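Local coordinates for protein major pepsin inhibitor 3 (Ascaris suum, PDB 1F32) that inhibits the aspartic protease pepsin, acting as a secreted protein of a parasitic roundworm, at residues A42-V45 with E46-N50; D34-V37 with G38-F41; K52-A56 with P57-K61; S5-T8 with G9-C13. All coordinates share one frame; numbering follows the deposited sequence.

Contact 1 (A42-V45 with E46-N50)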
# COMPACT_ATOMS: atom_id res chain seq x y z
N ALA A 42 -4.27 2.03 16.97
CA ALA A 42 -2.97 2.69 16.89
C ALA A 42 -2.17 2.44 18.17
O ALA A 42 -0.96 2.22 18.12
CB ALA A 42 -3.15 4.16 16.65
N ALA A 43 -2.85 2.48 19.30
CA ALA A 43 -2.20 2.27 20.60
C ALA A 43 -1.67 0.85 20.67
O ALA A 43 -0.55 0.61 21.14
CB ALA A 43 -3.20 2.50 21.71
N ARG A 44 -2.49 -0.08 20.20
CA ARG A 44 -2.15 -1.49 20.17
C ARG A 44 -0.92 -1.73 19.30
O ARG A 44 -0.03 -2.49 19.67
CB ARG A 44 -3.37 -2.27 19.64
CG ARG A 44 -3.31 -3.77 19.78
CD ARG A 44 -4.72 -4.39 19.77
NE ARG A 44 -5.40 -4.24 18.48
CZ ARG A 44 -6.52 -3.55 18.29
NH1 ARG A 44 -7.12 -2.92 19.30
NH2 ARG A 44 -7.06 -3.49 17.07
N VAL A 45 -0.87 -1.07 18.14
CA VAL A 45 0.27 -1.21 17.22
C VAL A 45 1.55 -0.70 17.86
O VAL A 45 2.61 -1.34 17.75
CB VAL A 45 0.02 -0.43 15.90
CG1 VAL A 45 1.27 -0.49 15.02
CG2 VAL A 45 -1.14 -1.05 15.15
N GLU A 46 1.47 0.45 18.52
CA GLU A 46 2.65 1.03 19.15
C GLU A 46 3.12 0.13 20.29
O GLU A 46 4.31 -0.10 20.45
CB GLU A 46 2.33 2.43 19.70
CG GLU A 46 3.53 3.42 19.73
CD GLU A 46 4.08 3.73 21.13
OE1 GLU A 46 4.94 2.96 21.64
OE2 GLU A 46 3.67 4.76 21.73
N ASP A 47 2.18 -0.39 21.07
CA ASP A 47 2.52 -1.27 22.17
C ASP A 47 3.16 -2.54 21.65
O ASP A 47 4.23 -2.96 22.11
CB ASP A 47 1.28 -1.63 22.99
CG ASP A 47 1.61 -2.52 24.17
OD1 ASP A 47 2.18 -2.02 25.15
OD2 ASP A 47 1.32 -3.73 24.11
N CYS A 48 2.50 -3.16 20.67
CA CYS A 48 3.01 -4.39 20.08
C CYS A 48 4.40 -4.23 19.50
O CYS A 48 5.30 -5.01 19.79
CB CYS A 48 2.07 -4.89 18.97
SG CYS A 48 0.50 -5.54 19.60
N THR A 49 4.56 -3.20 18.69
CA THR A 49 5.84 -2.96 18.03
C THR A 49 6.96 -2.45 18.92
O THR A 49 8.02 -3.07 18.99
CB THR A 49 5.67 -1.97 16.86
OG1 THR A 49 4.64 -2.44 15.98
CG2 THR A 49 6.98 -1.85 16.08
N ASN A 50 6.72 -1.33 19.61
CA ASN A 50 7.76 -0.72 20.44
C ASN A 50 8.01 -1.31 21.83
O ASN A 50 9.12 -1.19 22.37
CB ASN A 50 7.49 0.78 20.61
CG ASN A 50 7.32 1.50 19.28
OD1 ASN A 50 8.04 1.24 18.32
ND2 ASN A 50 6.37 2.43 19.23
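V45 and T49, one turn apart on helix 35-52, lie side by side and point the same way, with CG1 of V45 4.0 Å from OG1 of T49. The hydroxyl of T49 is folded back onto the helix: with OG1 opposite the carbonyl carbon (chi1 -54°), it donates to O of V45 at 2.9 Å. That same oxygen accepts the backbone N-H of T49, and the two donors arrive from opposite faces of its carbonyl plane. Threonine suits this place because the preceding turn satisfies its hydroxyl, while its side chain can also pack on M55. Valine suits the place one turn earlier, being buried and wholly apolar.

C48 turns its sulfur back in a similar way, SG lying 3.1 Å from O of R44 before closing the disulfide to C59. CG of R44 passes 4.2 Å from that SG, and the long chain beyond it carries the guanidinium group to the carbonyl oxygens of T60 and K61. At the exposed side, the bend of E46 at chi2 (-108°) brings OE1 within 2.9 Å of ND2 of N50. This bond is nearly straight and lies in the amide plane of N50, but meets the carboxylate from above its plane. The whole is an amphipathic alpha-helix with i to i+4 side-chain pairing, a threonine hydroxyl bonded to the preceding turn, and a disulfide tying it to helix 57-60.

Contact 2 (D34-V37 with G38-F41)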
# COMPACT_ATOMS: atom_id res chain seq x y z
N ASP A 34 -15.89 4.93 14.10
CA ASP A 34 -14.63 4.22 13.83
C ASP A 34 -13.41 4.99 14.34
O ASP A 34 -12.31 4.42 14.51
CB ASP A 34 -14.48 3.99 12.33
CG ASP A 34 -15.55 3.08 11.79
OD1 ASP A 34 -15.73 1.99 12.37
OD2 ASP A 34 -16.22 3.44 10.81
N ILE A 35 -13.57 6.29 14.56
CA ILE A 35 -12.44 7.10 15.03
C ILE A 35 -11.83 6.52 16.31
O ILE A 35 -10.61 6.31 16.37
CB ILE A 35 -12.88 8.59 15.24
CG1 ILE A 35 -13.21 9.23 13.88
CG2 ILE A 35 -11.75 9.41 15.93
CD1 ILE A 35 -13.79 10.64 13.99
N GLN A 36 -12.65 6.24 17.32
CA GLN A 36 -12.09 5.69 18.56
C GLN A 36 -11.46 4.31 18.35
O GLN A 36 -10.50 3.94 19.03
CB GLN A 36 -13.17 5.62 19.65
CG GLN A 36 -12.61 5.38 21.07
CD GLN A 36 -11.51 6.37 21.48
OE1 GLN A 36 -11.57 7.56 21.15
NE2 GLN A 36 -10.52 5.88 22.21
N VAL A 37 -12.01 3.54 17.42
CA VAL A 37 -11.46 2.23 17.10
C VAL A 37 -10.05 2.47 16.53
O VAL A 37 -9.11 1.73 16.83
CB VAL A 37 -12.32 1.50 16.04
CG1 VAL A 37 -11.67 0.19 15.64
CG2 VAL A 37 -13.71 1.23 16.60
N GLY A 38 -9.91 3.52 15.73
CA GLY A 38 -8.61 3.81 15.15
C GLY A 38 -7.59 4.14 16.23
O GLY A 38 -6.41 3.75 16.16
N LYS A 39 -8.05 4.87 17.23
CA LYS A 39 -7.19 5.26 18.33
C LYS A 39 -6.73 4.07 19.13
O LYS A 39 -5.55 3.97 19.46
CB LYS A 39 -7.93 6.24 19.25
CG LYS A 39 -8.19 7.58 18.60
CD LYS A 39 -8.75 8.55 19.60
CE LYS A 39 -9.24 9.80 18.90
NZ LYS A 39 -8.18 10.38 18.03
N GLU A 40 -7.65 3.15 19.43
CA GLU A 40 -7.33 1.95 20.19
C GLU A 40 -6.36 1.09 19.39
O GLU A 40 -5.39 0.55 19.94
CB GLU A 40 -8.59 1.14 20.48
CG GLU A 40 -9.69 1.91 21.18
CD GLU A 40 -10.86 1.04 21.57
OE1 GLU A 40 -11.38 0.30 20.70
OE2 GLU A 40 -11.27 1.09 22.74
N PHE A 41 -6.62 0.94 18.09
CA PHE A 41 -5.75 0.14 17.24
C PHE A 41 -4.35 0.73 17.20
O PHE A 41 -3.35 0.02 17.36
CB PHE A 41 -6.29 0.08 15.82
CG PHE A 41 -5.35 -0.55 14.84
CD1 PHE A 41 -4.75 -1.78 15.12
CD2 PHE A 41 -5.08 0.07 13.62
CE1 PHE A 41 -3.90 -2.39 14.20
CE2 PHE A 41 -4.22 -0.54 12.70
CZ PHE A 41 -3.63 -1.77 12.99
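D34 meets G38 through the backbone alone, its O accepting N of G38 at 2.8 Å in an early turn of helix 35-52. G38 is buried and, with no side chain, meets the first segment by its backbone alone. I35 comes next, side by side with K39 and pointing the same way, so that the methyl CG2 of I35 rests 3.9 Å from CE of K39; elsewhere I35 touches N18.

Q36 crosses K39 at about a right angle. Its chain bends at chi2 (52°), laying the amide against the lysine methylenes, with OE1 of Q36 3.4 Å from CD of K39. O of Q36 accepts N of E40 at 3.0 Å, and CG of E40 packs close against the same oxygen, 3.1 Å away. V37 ends the segment, its O taking N of F41 at 2.9 Å. While V37 packs on F65, the F41 ring leaves the helix for C13, V15, P63 and C66.

Between the two segments the backbone supplies all the hydrogen bonds; the side chains add one aliphatic contact, I35 with K39, and the glutamine amide lying on lysine methylenes. The exposed polar chains thus touch through uncharged parts, whereas the aromatic F41 is buried.

Contact 3 (K52-A56 with P57-K61)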
# COMPACT_ATOMS: atom_id res chain seq x y z
N LYS A 52 6.36 -4.70 23.09
CA LYS A 52 6.45 -6.16 23.07
C LYS A 52 7.41 -6.69 22.00
O LYS A 52 7.86 -7.84 22.08
CB LYS A 52 5.06 -6.76 22.87
CG LYS A 52 4.09 -6.39 23.99
CD LYS A 52 2.79 -7.17 23.89
CE LYS A 52 1.69 -6.56 24.75
NZ LYS A 52 2.13 -6.30 26.15
N HIS A 53 7.73 -5.84 21.02
CA HIS A 53 8.60 -6.21 19.89
C HIS A 53 7.96 -7.42 19.20
O HIS A 53 8.61 -8.42 18.92
CB HIS A 53 10.02 -6.58 20.36
CG HIS A 53 10.84 -5.42 20.86
ND1 HIS A 53 10.56 -4.11 20.55
CD2 HIS A 53 11.95 -5.39 21.62
CE1 HIS A 53 11.46 -3.32 21.11
NE2 HIS A 53 12.32 -4.08 21.77
N ASP A 54 6.66 -7.29 18.94
CA ASP A 54 5.87 -8.36 18.33
C ASP A 54 4.94 -7.74 17.28
O ASP A 54 4.00 -7.03 17.63
CB ASP A 54 5.04 -9.04 19.41
CG ASP A 54 4.23 -10.22 18.88
OD1 ASP A 54 4.19 -10.42 17.66
OD2 ASP A 54 3.63 -10.93 19.71
N MET A 55 5.22 -8.00 16.01
CA MET A 55 4.39 -7.45 14.94
C MET A 55 3.37 -8.44 14.35
O MET A 55 2.78 -8.17 13.30
CB MET A 55 5.29 -6.90 13.83
CG MET A 55 6.10 -5.69 14.26
SD MET A 55 7.36 -5.21 13.06
CE MET A 55 6.38 -4.57 11.81
N ALA A 56 3.16 -9.56 15.01
CA ALA A 56 2.21 -10.55 14.51
C ALA A 56 0.78 -10.01 14.60
O ALA A 56 0.46 -9.21 15.48
CB ALA A 56 2.32 -11.83 15.32
N PRO A 57 -0.09 -10.42 13.67
CA PRO A 57 -1.47 -9.93 13.73
C PRO A 57 -2.18 -10.35 15.01
O PRO A 57 -3.17 -9.73 15.40
CB PRO A 57 -2.10 -10.50 12.45
CG PRO A 57 -1.26 -11.72 12.16
CD PRO A 57 0.13 -11.24 12.46
N THR A 58 -1.70 -11.40 15.68
CA THR A 58 -2.35 -11.82 16.91
C THR A 58 -2.14 -10.76 17.98
O THR A 58 -2.89 -10.69 18.95
CB THR A 58 -1.84 -13.20 17.41
OG1 THR A 58 -0.44 -13.12 17.72
CG2 THR A 58 -2.05 -14.25 16.33
N CYS A 59 -1.12 -9.92 17.80
CA CYS A 59 -0.86 -8.84 18.75
C CYS A 59 -1.52 -7.55 18.24
O CYS A 59 -2.23 -6.87 18.99
CB CYS A 59 0.64 -8.56 18.92
SG CYS A 59 1.00 -7.39 20.27
N THR A 60 -1.28 -7.20 16.98
CA THR A 60 -1.83 -5.96 16.44
C THR A 60 -3.33 -6.00 16.18
O THR A 60 -4.01 -4.97 16.32
CB THR A 60 -1.09 -5.53 15.13
OG1 THR A 60 -1.25 -6.54 14.13
CG2 THR A 60 0.40 -5.31 15.39
N LYS A 61 -3.86 -7.16 15.80
CA LYS A 61 -5.29 -7.30 15.51
C LYS A 61 -5.79 -6.20 14.56
O LYS A 61 -6.64 -5.39 14.94
CB LYS A 61 -6.09 -7.27 16.81
CG LYS A 61 -5.79 -8.46 17.72
CD LYS A 61 -6.46 -8.30 19.06
CE LYS A 61 -6.06 -9.42 20.01
NZ LYS A 61 -6.58 -9.14 21.38
O HOH W 1 0.62 -6.90 12.14
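A56 is the N-cap of the short helix 57-60, and its carbonyl oxygen meets the first turn twice. N of T60 approaches O of A56 at 3.1 Å in the carbonyl plane, nearly straight at 171°, whereas N of C59, at 2.9 Å from the same O, comes from well above that plane. P57 opens the helix behind this cap, a suitable place for a residue without an N-H to give; its CD packs 3.7 Å from CB of A56.

One shell out, D54 holds A56 by an Asx turn. The carboxylate, swung away from its own backbone N (chi1 -177°), accepts N of A56 on OD1 at 3.0 Å, from the anti side and out of the carboxylate plane. Its other oxygen, OD2, lies 3.9 Å from CB of C59. The aliphatic stem of K52 reaches the same cysteine, CD of K52 standing 4.0 Å from SG of C59, and the disulfide from C59 to C48 fixes the little helix against helix 35-52. M55 turns away from helix 57-60, its side chain touching T49 and I12. Its backbone is nevertheless linked to that helix by one water, which donates to O of M55 and is hydrogen-bonded to OG1 of T60, 2.8 Å from each oxygen.

Contact 4 (S5-T8 with G9-C13)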
# COMPACT_ATOMS: atom_id res chain seq x y z
N SER A 5 9.58 -3.10 -7.78
CA SER A 5 9.54 -3.99 -6.64
C SER A 5 8.07 -4.31 -6.44
O SER A 5 7.20 -3.49 -6.77
CB SER A 5 10.13 -3.34 -5.38
OG SER A 5 9.23 -2.42 -4.79
N MET A 6 7.79 -5.51 -5.95
CA MET A 6 6.42 -5.91 -5.71
C MET A 6 6.33 -6.74 -4.44
O MET A 6 7.28 -7.42 -4.06
CB MET A 6 5.89 -6.75 -6.89
CG MET A 6 6.50 -8.14 -6.98
SD MET A 6 5.80 -9.12 -8.33
CE MET A 6 7.23 -9.27 -9.41
N SER A 7 5.18 -6.69 -3.79
CA SER A 7 4.98 -7.46 -2.57
C SER A 7 3.51 -7.80 -2.33
O SER A 7 2.61 -7.23 -2.95
CB SER A 7 5.55 -6.71 -1.36
OG SER A 7 5.05 -5.38 -1.31
N THR A 8 3.29 -8.74 -1.43
CA THR A 8 1.94 -9.15 -1.09
C THR A 8 1.77 -8.91 0.40
O THR A 8 2.73 -9.01 1.16
CB THR A 8 1.71 -10.65 -1.42
OG1 THR A 8 1.74 -10.82 -2.84
CG2 THR A 8 0.37 -11.11 -0.89
N GLY A 9 0.55 -8.59 0.82
CA GLY A 9 0.29 -8.33 2.22
C GLY A 9 0.42 -9.58 3.08
O GLY A 9 0.66 -10.68 2.56
N PRO A 10 0.24 -9.45 4.40
CA PRO A 10 -0.09 -8.21 5.12
C PRO A 10 1.03 -7.18 5.19
O PRO A 10 2.22 -7.51 5.19
CB PRO A 10 -0.47 -8.70 6.51
CG PRO A 10 -1.01 -10.05 6.25
CD PRO A 10 -0.02 -10.61 5.26
N PHE A 11 0.64 -5.91 5.25
CA PHE A 11 1.59 -4.81 5.35
C PHE A 11 1.42 -4.17 6.71
O PHE A 11 0.48 -4.48 7.43
CB PHE A 11 1.30 -3.77 4.25
CG PHE A 11 1.47 -4.31 2.86
CD1 PHE A 11 2.73 -4.68 2.39
CD2 PHE A 11 0.37 -4.49 2.03
CE1 PHE A 11 2.88 -5.22 1.12
CE2 PHE A 11 0.52 -5.03 0.76
CZ PHE A 11 1.78 -5.39 0.31
N ILE A 12 2.34 -3.29 7.09
CA ILE A 12 2.20 -2.63 8.38
C ILE A 12 1.03 -1.66 8.27
O ILE A 12 0.95 -0.89 7.32
CB ILE A 12 3.48 -1.88 8.78
CG1 ILE A 12 4.61 -2.88 9.04
CG2 ILE A 12 3.24 -1.06 10.04
CD1 ILE A 12 5.97 -2.24 9.18
N CYS A 13 0.14 -1.69 9.25
CA CYS A 13 -1.01 -0.81 9.25
C CYS A 13 -1.08 -0.06 10.56
O CYS A 13 -0.84 -0.64 11.61
CB CYS A 13 -2.29 -1.64 9.08
SG CYS A 13 -3.81 -0.64 9.02
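OG of S7 lies at the edge of the F11 ring, near its plane, 3.3 Å from CE1 of F11. The match is chemically reasonable, since the rim of an aromatic ring is slightly positive and a hydroxyl oxygen is electron-rich. With chi1 of S7 at 51°, its oxygen sits between the backbone N and the carbonyl carbon, on the side where the ring lies. The carbonyl oxygen of S7 is also at the ring edge, in plane.

The ring reaches back along the chain by the first torsion of F11 (chi1 -63°), which sets CG opposite the carbonyl carbon. CZ of F11 then comes 3.5 Å from C of T8, an oblique approach. CA of G9 lies over one face, toward the rim and 3.6 Å above the F11 ring plane, so glycine presents its bare backbone to the ring. T8 points its CB outward, although its methyl CG2 stays 3.5 Å from O of G9. A cis peptide bond precedes P10 and turns the chain sharply, proline being the residue that most readily accepts this form; this is consistent with the F11 ring coming back alongside S7 and T8.

Outside these residues, F11 packs on M73, V22 and A23. S5 and S7 form backbone bonds with N75 and M73, and OG of S5 bonds to the side-chain amide (ND2) of N75. The arrangement is an edge strand of a five-stranded antiparallel sheet that runs through a cis-proline turn into the loop leading to C13 and its disulfide with C66.

How the contacts relate
Along the chain, contact 4 comes first, followed by contact 2, contact 1 and contact 3. Contacts 2 and 1 are successive parts of helix 35-52, their centres about 13 Å apart. Contact 3 is the turn into helix 57-60, its centre about 8 Å from that of contact 1, and a disulfide joins the two. Contact 4, about 22 Å from contact 2 between centres, belongs to the link between the two antiparallel sheets. It reaches the helical side at C13, whose carbonyl oxygen packs against V45 and F41, and at I12, which touches M55. Disulfides, hydrogen bonds and van der Waals packing thus join the helical side to the chain segment leading into the three-stranded sheet.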